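Local coordinates for CRISPR-associated endonuclease Cas12b (Alicyclobacillus acidoterrestris, PDB 5U31), which uses a guide RNA to recognise PAM-bearing target DNA and cleaves it with a RuvC nuclease domain in bacterial adaptive immunity, at residues 120-125 / 221-226; 646-651 / 683-688; 698-703 / 714-719. The protein carries 3 engineered substitutions. All blocks are in the same frame, centred on the assembly; numbering follows the deposited sequence.

Contact 1 of 3, residues 120-125 / 221-226. With nucleotides of chain D; nucleotides of chain C.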
loop_
_atom_site.group_PDB
_atom_site.type_symbol
_atom_site.label_atom_id
_atom_site.label_comp_id
_atom_site.label_asym_id
_atom_site.label_seq_id
_atom_site.Cartn_x
_atom_site.Cartn_y
_atom_site.Cartn_z
ATOM N N GLN A 120 10.033 -4.753 30.123
ATOM C CA GLN A 120 10.057 -5.153 31.523
ATOM C C GLN A 120 10.283 -6.645 31.714
ATOM O O GLN A 120 10.687 -7.051 32.807
ATOM C CB GLN A 120 8.761 -4.724 32.214
ATOM C CG GLN A 120 8.499 -3.232 32.102
ATOM C CD GLN A 120 7.375 -2.743 32.996
ATOM O OE1 GLN A 120 6.938 -3.439 33.915
ATOM N NE2 GLN A 120 6.905 -1.531 32.731
ATOM N N ILE A 121 10.032 -7.468 30.690
ATOM C CA ILE A 121 10.334 -8.891 30.809
ATOM C C ILE A 121 11.836 -9.120 30.726
ATOM O O ILE A 121 12.401 -9.897 31.504
ATOM C CB ILE A 121 9.576 -9.704 29.742
ATOM C CG1 ILE A 121 8.080 -9.696 30.028
ATOM C CG2 ILE A 121 10.054 -11.145 29.729
ATOM C CD1 ILE A 121 7.717 -10.475 31.260
ATOM N N ALA A 122 12.509 -8.442 29.794
ATOM C CA ALA A 122 13.957 -8.576 29.686
ATOM C C ALA A 122 14.662 -8.027 30.922
ATOM O O ALA A 122 15.642 -8.616 31.391
ATOM C CB ALA A 122 14.457 -7.875 28.427
ATOM N N ARG A 123 14.191 -6.898 31.459
ATOM C CA ARG A 123 14.769 -6.380 32.696
ATOM C C ARG A 123 14.563 -7.350 33.849
ATOM O O ARG A 123 15.413 -7.464 34.737
ATOM C CB ARG A 123 14.149 -5.032 33.060
ATOM C CG ARG A 123 14.635 -3.870 32.258
ATOM C CD ARG A 123 15.913 -3.336 32.809
ATOM N NE ARG A 123 16.620 -2.582 31.790
ATOM C CZ ARG A 123 17.807 -2.030 31.977
ATOM N NH1 ARG A 123 18.396 -2.152 33.156
ATOM N NH2 ARG A 123 18.394 -1.360 30.997
ATOM N N LYS A 124 13.430 -8.045 33.862
ATOM C CA LYS A 124 13.078 -8.823 35.038
ATOM C C LYS A 124 13.898 -10.098 35.126
ATOM O O LYS A 124 14.199 -10.560 36.231
ATOM C CB LYS A 124 11.580 -9.128 35.011
ATOM C CG LYS A 124 11.023 -9.796 36.246
ATOM C CD LYS A 124 9.518 -9.962 36.100
ATOM C CE LYS A 124 8.914 -10.648 37.310
ATOM N NZ LYS A 124 7.452 -10.858 37.156
ATOM N N PHE A 125 14.305 -10.655 33.984
ATOM C CA PHE A 125 14.789 -12.026 33.941
ATOM C C PHE A 125 16.263 -12.188 33.600
ATOM O O PHE A 125 16.839 -13.223 33.949
ATOM C CB PHE A 125 13.971 -12.838 32.928
ATOM C CG PHE A 125 12.633 -13.279 33.442
ATOM C CD1 PHE A 125 11.494 -12.539 33.176
ATOM C CD2 PHE A 125 12.515 -14.437 34.190
ATOM C CE1 PHE A 125 10.260 -12.947 33.647
ATOM C CE2 PHE A 125 11.287 -14.850 34.667
ATOM C CZ PHE A 125 10.156 -14.104 34.395
HETATM N N MSE A 221 20.985 -6.668 23.979
HETATM C CA MSE A 221 20.855 -7.927 23.262
HETATM C C MSE A 221 19.654 -8.744 23.716
HETATM O O MSE A 221 18.948 -9.319 22.897
HETATM C CB MSE A 221 22.116 -8.755 23.434
HETATM C CG MSE A 221 23.343 -8.113 22.868
HETATM SE SE MSE A 221 24.903 -8.968 23.617
HETATM C CE MSE A 221 26.282 -7.919 22.737
ATOM N N PHE A 222 19.424 -8.793 25.028
ATOM C CA PHE A 222 18.368 -9.652 25.548
ATOM C C PHE A 222 16.988 -9.094 25.224
ATOM O O PHE A 222 16.086 -9.850 24.841
ATOM C CB PHE A 222 18.540 -9.839 27.051
ATOM C CG PHE A 222 17.700 -10.939 27.617
ATOM C CD1 PHE A 222 17.917 -12.257 27.249
ATOM C CD2 PHE A 222 16.694 -10.658 28.521
ATOM C CE1 PHE A 222 17.145 -13.270 27.767
ATOM C CE2 PHE A 222 15.916 -11.671 29.047
ATOM C CZ PHE A 222 16.143 -12.978 28.670
ATOM N N GLN A 223 16.798 -7.778 25.362
ATOM C CA GLN A 223 15.506 -7.197 25.011
ATOM C C GLN A 223 15.168 -7.440 23.547
ATOM O O GLN A 223 14.033 -7.800 23.217
ATOM C CB GLN A 223 15.485 -5.700 25.309
ATOM C CG GLN A 223 14.155 -5.065 24.950
ATOM C CD GLN A 223 14.087 -3.589 25.257
ATOM O OE1 GLN A 223 14.875 -3.065 26.047
ATOM N NE2 GLN A 223 13.139 -2.902 24.623
ATOM N N GLN A 224 16.141 -7.262 22.652
ATOM C CA GLN A 224 15.868 -7.425 21.231
ATOM C C GLN A 224 15.570 -8.872 20.867
ATOM O O GLN A 224 14.967 -9.123 19.817
ATOM C CB GLN A 224 17.038 -6.888 20.407
ATOM C CG GLN A 224 17.134 -5.369 20.445
ATOM C CD GLN A 224 18.085 -4.801 19.414
ATOM O OE1 GLN A 224 17.810 -4.831 18.215
ATOM N NE2 GLN A 224 19.210 -4.270 19.876
ATOM N N ALA A 225 15.965 -9.821 21.717
ATOM C CA ALA A 225 15.599 -11.215 21.510
ATOM C C ALA A 225 14.174 -11.481 21.971
ATOM O O ALA A 225 13.434 -12.228 21.322
ATOM C CB ALA A 225 16.580 -12.126 22.245
ATOM N N ILE A 226 13.784 -10.883 23.096
ATOM C CA ILE A 226 12.407 -10.973 23.561
ATOM C C ILE A 226 11.459 -10.365 22.535
ATOM O O ILE A 226 10.406 -10.936 22.222
ATOM C CB ILE A 226 12.274 -10.291 24.935
ATOM C CG1 ILE A 226 13.172 -10.975 25.969
ATOM C CG2 ILE A 226 10.844 -10.317 25.402
ATOM C CD1 ILE A 226 12.716 -12.361 26.364
ATOM P P DC D 8 7.245 -3.847 41.697
ATOM O OP1 DC D 8 6.495 -4.047 42.948
ATOM O OP2 DC D 8 7.120 -4.836 40.608
ATOM O "O5'" DC D 8 6.797 -2.436 41.120
ATOM C "C5'" DC D 8 7.670 -1.713 40.291
ATOM C "C4'" DC D 8 6.974 -0.505 39.717
ATOM O "O4'" DC D 8 7.793 0.043 38.663
ATOM C "C3'" DC D 8 5.632 -0.800 39.065
ATOM O "O3'" DC D 8 4.817 0.368 39.056
ATOM C "C2'" DC D 8 6.043 -1.210 37.657
ATOM C "C1'" DC D 8 7.268 -0.327 37.402
ATOM N N1 DC D 8 8.336 -1.020 36.629
ATOM C C2 DC D 8 8.794 -0.459 35.439
ATOM O O2 DC D 8 8.312 0.615 35.058
ATOM N N3 DC D 8 9.762 -1.106 34.738
ATOM C C4 DC D 8 10.257 -2.261 35.192
ATOM N N4 DC D 8 11.207 -2.861 34.472
ATOM C C5 DC D 8 9.793 -2.852 36.402
ATOM C C6 DC D 8 8.842 -2.204 37.080
ATOM P P DG C 21 13.445 5.550 23.369
ATOM O OP1 DG C 21 12.557 6.376 22.527
ATOM O OP2 DG C 21 14.563 6.185 24.099
ATOM O "O5'" DG C 21 12.551 4.812 24.456
ATOM C "C5'" DG C 21 13.145 4.306 25.645
ATOM C "C4'" DG C 21 12.197 4.500 26.810
ATOM O "O4'" DG C 21 11.839 3.222 27.386
ATOM C "C3'" DG C 21 12.732 5.354 27.955
ATOM O "O3'" DG C 21 11.797 6.359 28.256
ATOM C "C2'" DG C 21 12.878 4.364 29.112
ATOM C "C1'" DG C 21 11.790 3.364 28.779
ATOM N N9 DG C 21 11.979 2.050 29.371
ATOM C C8 DG C 21 12.810 1.053 28.924
ATOM N N7 DG C 21 12.752 -0.030 29.647
ATOM C C5 DG C 21 11.819 0.269 30.632
ATOM C C6 DG C 21 11.341 -0.519 31.706
ATOM O O6 DG C 21 11.654 -1.678 32.009
ATOM N N1 DG C 21 10.407 0.169 32.471
ATOM C C2 DG C 21 9.984 1.451 32.230
ATOM N N2 DG C 21 9.076 1.944 33.076
ATOM N N3 DG C 21 10.413 2.197 31.224
ATOM C C4 DG C 21 11.331 1.544 30.472
ATOM P P DT D 7 13.248 -7.410 42.025
ATOM O OP1 DT D 7 12.742 -8.104 43.233
ATOM O OP2 DT D 7 13.423 -8.163 40.762
ATOM O "O5'" DT D 7 12.294 -6.159 41.761
ATOM C "C5'" DT D 7 11.940 -5.316 42.831
ATOM C "C4'" DT D 7 11.140 -4.138 42.334
ATOM O "O4'" DT D 7 11.921 -3.414 41.344
ATOM C "C3'" DT D 7 9.813 -4.502 41.646
ATOM O "O3'" DT D 7 8.788 -3.612 42.086
ATOM C "C2'" DT D 7 10.137 -4.303 40.169
ATOM C "C1'" DT D 7 11.096 -3.132 40.246
ATOM N N1 DT D 7 11.933 -2.973 39.032
ATOM C C2 DT D 7 12.023 -1.736 38.436
ATOM O O2 DT D 7 11.456 -0.746 38.861
ATOM N N3 DT D 7 12.803 -1.698 37.316
ATOM C C4 DT D 7 13.487 -2.749 36.742
ATOM O O4 DT D 7 14.161 -2.615 35.732
ATOM C C5 DT D 7 13.353 -4.017 37.411
ATOM C C7 DT D 7 14.047 -5.229 36.870
ATOM C C6 DT D 7 12.583 -4.071 38.508
#
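A122 and Q223 bring helix 118-130 and helix 216-257 together, their CA atoms 5.1 Å apart, while the axes of the two short segments pass at 8.8 Å with 130° between their N-to-C directions. CB of A122 touches F222, Q223 and I226. It meets CD2 of the F222 ring at 3.6 Å. It also rests on the backbone of the facing helix, 3.6 Å from CA of Q223. CG1 of I226 lies near the same methyl, at 4.2 Å. A122 offers only a methyl here, consistent with the short CA approach to Q223. F222 has CG anti to its backbone N (chi1 -167°), beside the carbonyl carbon. Its ring meets CB of A122 and CB of F125 obliquely. One of its faces is taken by I226 CG1 of its own helix, offset toward the rim, and Y37 meets the ring edge-to-face. F125 packs its own ring on helix 93-107. All of this lies within the REC1 domain, and residues 119-123 bind the PAM. On the DNA side of helix 118-130, CD of Q120 lies 3.4 Å from N3 of cytosine DC8 of chain D. CG of R123 stands 3.7 Å from O6 of guanine DG21 of chain C, and its NH1 makes a weak hydrogen bond to O4 of a thymine base. NE2 of Q223 is hydrogen-bonded to a DNA phosphate. No hydrogen bond joins the two segments. The helices therefore meet through carbon atoms, and polar side chains beside that patch, Q120, R123 and Q223, meet the DNA.

Contact 2 of 3, residues 646-651 / 683-688. With SO4 (sulfate ion), chain G.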
loop_
_atom_site.group_PDB
_atom_site.type_symbol
_atom_site.label_atom_id
_atom_site.label_comp_id
_atom_site.label_asym_id
_atom_site.label_seq_id
_atom_site.Cartn_x
_atom_site.Cartn_y
_atom_site.Cartn_z
ATOM N N LEU A 646 12.377 0.221 -30.341
ATOM C CA LEU A 646 12.965 -1.067 -29.997
ATOM C C LEU A 646 11.907 -2.056 -29.532
ATOM O O LEU A 646 12.016 -3.257 -29.807
ATOM C CB LEU A 646 14.034 -0.878 -28.921
ATOM C CG LEU A 646 15.187 0.069 -29.268
ATOM C CD1 LEU A 646 16.006 0.365 -28.034
ATOM C CD2 LEU A 646 16.070 -0.501 -30.364
ATOM N N ARG A 647 10.872 -1.574 -28.842
ATOM C CA ARG A 647 9.852 -2.476 -28.322
ATOM C C ARG A 647 9.123 -3.194 -29.454
ATOM O O ARG A 647 8.914 -4.412 -29.390
ATOM C CB ARG A 647 8.872 -1.704 -27.436
ATOM C CG ARG A 647 7.935 -2.593 -26.640
ATOM C CD ARG A 647 6.631 -1.884 -26.329
ATOM N NE ARG A 647 6.767 -0.922 -25.241
ATOM C CZ ARG A 647 5.794 -0.110 -24.843
ATOM N NH1 ARG A 647 6.001 0.732 -23.841
ATOM N NH2 ARG A 647 4.615 -0.136 -25.451
ATOM N N THR A 648 8.746 -2.465 -30.508
ATOM C CA THR A 648 8.072 -3.108 -31.633
ATOM C C THR A 648 9.040 -3.896 -32.505
ATOM O O THR A 648 8.638 -4.891 -33.117
ATOM C CB THR A 648 7.334 -2.079 -32.493
ATOM O OG1 THR A 648 8.278 -1.322 -33.259
ATOM C CG2 THR A 648 6.513 -1.141 -31.621
ATOM N N GLN A 649 10.304 -3.469 -32.585
ATOM C CA GLN A 649 11.299 -4.259 -33.305
ATOM C C GLN A 649 11.457 -5.636 -32.677
ATOM O O GLN A 649 11.552 -6.643 -33.389
ATOM C CB GLN A 649 12.642 -3.529 -33.332
ATOM C CG GLN A 649 12.659 -2.261 -34.168
ATOM C CD GLN A 649 14.068 -1.787 -34.494
ATOM O OE1 GLN A 649 14.261 -0.930 -35.353
ATOM N NE2 GLN A 649 15.057 -2.349 -33.812
ATOM N N LEU A 650 11.483 -5.701 -31.343
ATOM C CA LEU A 650 11.590 -6.987 -30.663
ATOM C C LEU A 650 10.367 -7.858 -30.922
ATOM O O LEU A 650 10.486 -9.086 -31.001
ATOM C CB LEU A 650 11.771 -6.773 -29.161
ATOM C CG LEU A 650 12.902 -7.531 -28.462
ATOM C CD1 LEU A 650 12.682 -7.553 -26.954
ATOM C CD2 LEU A 650 13.040 -8.937 -29.019
ATOM N N ALA A 651 9.188 -7.243 -31.055
ATOM C CA ALA A 651 7.964 -8.015 -31.241
ATOM C C ALA A 651 7.962 -8.764 -32.564
ATOM O O ALA A 651 7.377 -9.849 -32.660
ATOM C CB ALA A 651 6.746 -7.100 -31.151
ATOM N N ASN A 683 5.323 2.729 -39.562
ATOM C CA ASN A 683 6.633 3.365 -39.409
ATOM C C ASN A 683 7.010 3.508 -37.935
ATOM O O ASN A 683 7.406 4.577 -37.469
ATOM C CB ASN A 683 6.677 4.715 -40.123
ATOM C CG ASN A 683 6.436 4.589 -41.612
ATOM O OD1 ASN A 683 6.945 3.674 -42.260
ATOM N ND2 ASN A 683 5.647 5.504 -42.162
ATOM N N HIS A 684 6.885 2.401 -37.201
ATOM C CA HIS A 684 7.178 2.374 -35.775
ATOM C C HIS A 684 8.609 1.957 -35.464
ATOM O O HIS A 684 9.117 2.301 -34.390
ATOM C CB HIS A 684 6.204 1.431 -35.062
ATOM C CG HIS A 684 4.836 2.006 -34.876
ATOM N ND1 HIS A 684 4.579 3.357 -34.969
ATOM C CD2 HIS A 684 3.650 1.417 -34.596
ATOM C CE1 HIS A 684 3.294 3.576 -34.757
ATOM N NE2 HIS A 684 2.706 2.415 -34.529
HETATM N N MSE A 685 9.265 1.232 -36.364
HETATM C CA MSE A 685 10.640 0.793 -36.151
HETATM C C MSE A 685 11.653 1.852 -36.565
HETATM O O MSE A 685 11.289 2.923 -37.052
HETATM C CB MSE A 685 10.927 -0.491 -36.931
HETATM C CG MSE A 685 9.921 -1.603 -36.716
HETATM SE SE MSE A 685 10.315 -3.153 -37.831
HETATM C CE MSE A 685 8.687 -4.173 -37.513
ATOM N N THR A 686 12.928 1.537 -36.371
ATOM C CA THR A 686 13.985 2.383 -36.891
ATOM C C THR A 686 14.226 2.050 -38.361
ATOM O O THR A 686 13.964 0.927 -38.798
ATOM C CB THR A 686 15.276 2.186 -36.099
ATOM O OG1 THR A 686 15.918 0.976 -36.517
ATOM C CG2 THR A 686 14.975 2.108 -34.607
ATOM N N PRO A 687 14.708 3.014 -39.149
ATOM C CA PRO A 687 14.908 2.730 -40.582
ATOM C C PRO A 687 15.929 1.635 -40.846
ATOM O O PRO A 687 15.631 0.679 -41.573
ATOM C CB PRO A 687 15.351 4.089 -41.145
ATOM C CG PRO A 687 15.876 4.845 -39.965
ATOM C CD PRO A 687 15.030 4.411 -38.812
ATOM N N ASP A 688 17.123 1.736 -40.258
ATOM C CA ASP A 688 18.213 0.841 -40.641
ATOM C C ASP A 688 17.957 -0.593 -40.191
ATOM O O ASP A 688 18.315 -1.540 -40.902
ATOM C CB ASP A 688 19.537 1.359 -40.082
ATOM C CG ASP A 688 19.459 1.681 -38.606
ATOM O OD1 ASP A 688 19.833 0.817 -37.784
ATOM O OD2 ASP A 688 19.011 2.797 -38.269
HETATM S S SO4 G . 2.334 1.666 -23.019
HETATM O O1 SO4 G . 2.878 2.449 -24.128
HETATM O O2 SO4 G . 1.259 0.818 -23.520
HETATM O O3 SO4 G . 3.368 0.827 -22.414
HETATM O O4 SO4 G . 1.788 2.575 -22.016
#
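OE1 of Q649 is gripped twice by T686, accepting from both its hydroxyl and its backbone amide. The T686 OG1 to Q649 OE1 bond is 2.8 Å and lies in the carbonyl plane. The T686 N to Q649 OE1 bond is 3.0 Å, with its donor tilted 23° from that plane. The two donors on OE1, with NE2 bound to Q730, should hold the rotation of the amide. The glutamine chain is extended beyond CG and crosses T686 at about a right angle. T686 is also the N-cap of helix 687-701, where OG1 makes a weak bond to W689 N. Nearer the backbone, CG of Q649 packs on CB of M685, a selenomethionine, at 3.7 Å. OG1 of T648 lies 3.8 Å from M685 CG, but its hydrogen bond goes to Q645 O in its own helix. R647 does not touch segment 683-688 and holds a sulfate ion by two weak bonds; R644 shares that ion. The contact thus pins the start of helix 687-701, in REC2, onto the bridge-helix segment 641-658. Helix 709-739 packs alongside through Q730 and M727, and helix 759-776 meets L646 and L650 of the bridge helix.

Contact 3 of 3, residues 698-703 / 714-719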
loop_
_atom_site.group_PDB
_atom_site.type_symbol
_atom_site.label_atom_id
_atom_site.label_comp_id
_atom_site.label_asym_id
_atom_site.label_seq_id
_atom_site.Cartn_x
_atom_site.Cartn_y
_atom_site.Cartn_z
ATOM N N GLN A 698 13.122 -11.184 -47.554
ATOM C CA GLN A 698 13.207 -11.476 -48.982
ATOM C C GLN A 698 14.230 -12.564 -49.272
ATOM O O GLN A 698 14.110 -13.279 -50.273
ATOM C CB GLN A 698 13.540 -10.204 -49.759
ATOM C CG GLN A 698 12.496 -9.107 -49.619
ATOM C CD GLN A 698 12.808 -7.891 -50.466
ATOM O OE1 GLN A 698 13.653 -7.944 -51.361
ATOM N NE2 GLN A 698 12.130 -6.782 -50.185
ATOM N N LYS A 699 15.240 -12.705 -48.412
ATOM C CA LYS A 699 16.179 -13.811 -48.553
ATOM C C LYS A 699 15.507 -15.146 -48.255
ATOM O O LYS A 699 15.738 -16.136 -48.957
ATOM C CB LYS A 699 17.381 -13.595 -47.634
ATOM C CG LYS A 699 18.396 -14.722 -47.660
ATOM C CD LYS A 699 19.538 -14.453 -46.694
ATOM C CE LYS A 699 20.578 -15.561 -46.746
ATOM N NZ LYS A 699 21.694 -15.320 -45.787
ATOM N N LEU A 700 14.667 -15.189 -47.218
ATOM C CA LEU A 700 13.969 -16.424 -46.884
ATOM C C LEU A 700 12.834 -16.709 -47.861
ATOM O O LEU A 700 12.474 -17.874 -48.063
ATOM C CB LEU A 700 13.441 -16.358 -45.451
ATOM C CG LEU A 700 14.488 -16.215 -44.344
ATOM C CD1 LEU A 700 13.820 -15.902 -43.025
ATOM C CD2 LEU A 700 15.320 -17.475 -44.226
ATOM N N LYS A 701 12.261 -15.668 -48.471
ATOM C CA LYS A 701 11.217 -15.884 -49.466
ATOM C C LYS A 701 11.750 -16.644 -50.674
ATOM O O LYS A 701 11.026 -17.451 -51.267
ATOM C CB LYS A 701 10.609 -14.546 -49.892
ATOM C CG LYS A 701 9.867 -13.831 -48.770
ATOM C CD LYS A 701 9.435 -12.423 -49.155
ATOM C CE LYS A 701 8.237 -12.438 -50.089
ATOM N NZ LYS A 701 7.648 -11.078 -50.227
ATOM N N SER A 702 13.010 -16.417 -51.041
ATOM C CA SER A 702 13.645 -17.144 -52.132
ATOM C C SER A 702 14.165 -18.512 -51.703
ATOM O O SER A 702 14.835 -19.182 -52.497
ATOM C CB SER A 702 14.787 -16.317 -52.726
ATOM O OG SER A 702 15.820 -16.117 -51.777
ATOM N N LEU A 703 13.883 -18.930 -50.467
ATOM C CA LEU A 703 14.218 -20.263 -49.993
ATOM C C LEU A 703 13.017 -21.048 -49.492
ATOM O O LEU A 703 13.071 -22.284 -49.489
ATOM C CB LEU A 703 15.262 -20.191 -48.865
ATOM C CG LEU A 703 16.576 -19.468 -49.169
ATOM C CD1 LEU A 703 17.502 -19.516 -47.961
ATOM C CD2 LEU A 703 17.249 -20.070 -50.390
ATOM N N ASP A 714 17.971 -23.735 -40.414
ATOM C CA ASP A 714 19.313 -23.252 -40.110
ATOM C C ASP A 714 19.525 -21.829 -40.612
ATOM O O ASP A 714 20.280 -21.066 -40.001
ATOM C CB ASP A 714 20.357 -24.188 -40.713
ATOM C CG ASP A 714 21.714 -24.036 -40.061
ATOM O OD1 ASP A 714 22.035 -24.846 -39.166
ATOM O OD2 ASP A 714 22.451 -23.098 -40.432
ATOM N N ALA A 715 18.873 -21.453 -41.715
ATOM C CA ALA A 715 19.022 -20.097 -42.231
ATOM C C ALA A 715 18.183 -19.103 -41.437
ATOM O O ALA A 715 18.598 -17.955 -41.243
ATOM C CB ALA A 715 18.648 -20.052 -43.712
ATOM N N VAL A 716 17.003 -19.524 -40.974
ATOM C CA VAL A 716 16.177 -18.657 -40.138
ATOM C C VAL A 716 16.921 -18.280 -38.863
ATOM O O VAL A 716 16.905 -17.119 -38.438
ATOM C CB VAL A 716 14.832 -19.340 -39.827
ATOM C CG1 VAL A 716 14.048 -18.540 -38.797
ATOM C CG2 VAL A 716 14.024 -19.517 -41.104
ATOM N N TYR A 717 17.592 -19.252 -38.240
ATOM C CA TYR A 717 18.346 -18.962 -37.024
ATOM C C TYR A 717 19.564 -18.093 -37.310
ATOM O O TYR A 717 19.985 -17.317 -36.444
ATOM C CB TYR A 717 18.765 -20.263 -36.339
ATOM C CG TYR A 717 17.657 -20.928 -35.546
ATOM C CD1 TYR A 717 17.733 -21.036 -34.163
ATOM C CD2 TYR A 717 16.533 -21.439 -36.180
ATOM C CE1 TYR A 717 16.718 -21.643 -33.436
ATOM C CE2 TYR A 717 15.517 -22.045 -35.466
ATOM C CZ TYR A 717 15.612 -22.144 -34.095
ATOM O OH TYR A 717 14.599 -22.746 -33.383
ATOM N N GLU A 718 20.143 -18.204 -38.510
ATOM C CA GLU A 718 21.282 -17.362 -38.858
ATOM C C GLU A 718 20.854 -15.948 -39.224
ATOM O O GLU A 718 21.652 -15.013 -39.094
ATOM C CB GLU A 718 22.079 -17.986 -40.005
ATOM C CG GLU A 718 22.983 -19.132 -39.571
ATOM C CD GLU A 718 23.933 -19.580 -40.668
ATOM O OE1 GLU A 718 23.837 -19.052 -41.797
ATOM O OE2 GLU A 718 24.777 -20.463 -40.400
ATOM N N SER A 719 19.615 -15.767 -39.683
ATOM C CA SER A 719 19.103 -14.422 -39.907
ATOM C C SER A 719 18.624 -13.773 -38.617
ATOM O O SER A 719 18.592 -12.540 -38.533
ATOM C CB SER A 719 17.971 -14.444 -40.936
ATOM O OG SER A 719 16.889 -15.250 -40.508
#
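L700 and V716 lead the apolar part of this contact, where their side chains cross at about a right angle. CD2 of L700 lies 3.9 Å from CG2 of V716. The same methyl is 4.2 Å from CB of A715. L703 adds a lighter touch, its CD1 4.4 Å from CB of A715. A van der Waals contact with a hydroxyl stands apart from these pairs: CD1 of L700 is 4.0 Å from OG of S719, a turn further along the facing helix. The two segments run in opposite directions, and only a short connection separates helix 687-701 from helix 709-739. This is an alpha-alpha hairpin of the REC2 domain, and the contact lies close to its turn. L656 of helix 641-658 packs on both L700 and S719, and W671 of helix 667-675 also touches L700. Hydrogen bonds stay within each segment. S719 is buried, and its OG donates to V716 O at 2.8 Å, one turn back in the same helix. The hydroxyl sits between the backbone N and the carbonyl carbon (chi1 60°), turned back to that oxygen. At the other helix's end, S702 is the first residue to leave helical geometry. Its OG donates to K699 O at 2.8 Å, from above the carbonyl plane. Among the charged groups, K699 has an extended chain, and its NZ lies 5.9 Å from OE1 of E718. The two charges are opposite, but these atoms are not in contact. R722, of like charge to K699, also lies near NZ.

From the N terminus, contact 1 comes first. It closes a span of 95 residues within REC1, joining helix 118-130 to the long helix 216-257. Contact 2 follows far along the chain and closes 31 residues, tying the bridge helix 641-658 to the start of helix 687-701. Contact 3 closes just ten residues between the far end of that helix and helix 709-739. The three are in series; none nests or crosses. Contacts 2 and 3 share helix 687-701 and have centres about 20 Å apart. Contact 1 lies across the chain's centre from contact 2, their centres about 63 Å apart. Contact 1 thus belongs to REC1 and the other two to the bridge helix-REC2 region, with no touch between them.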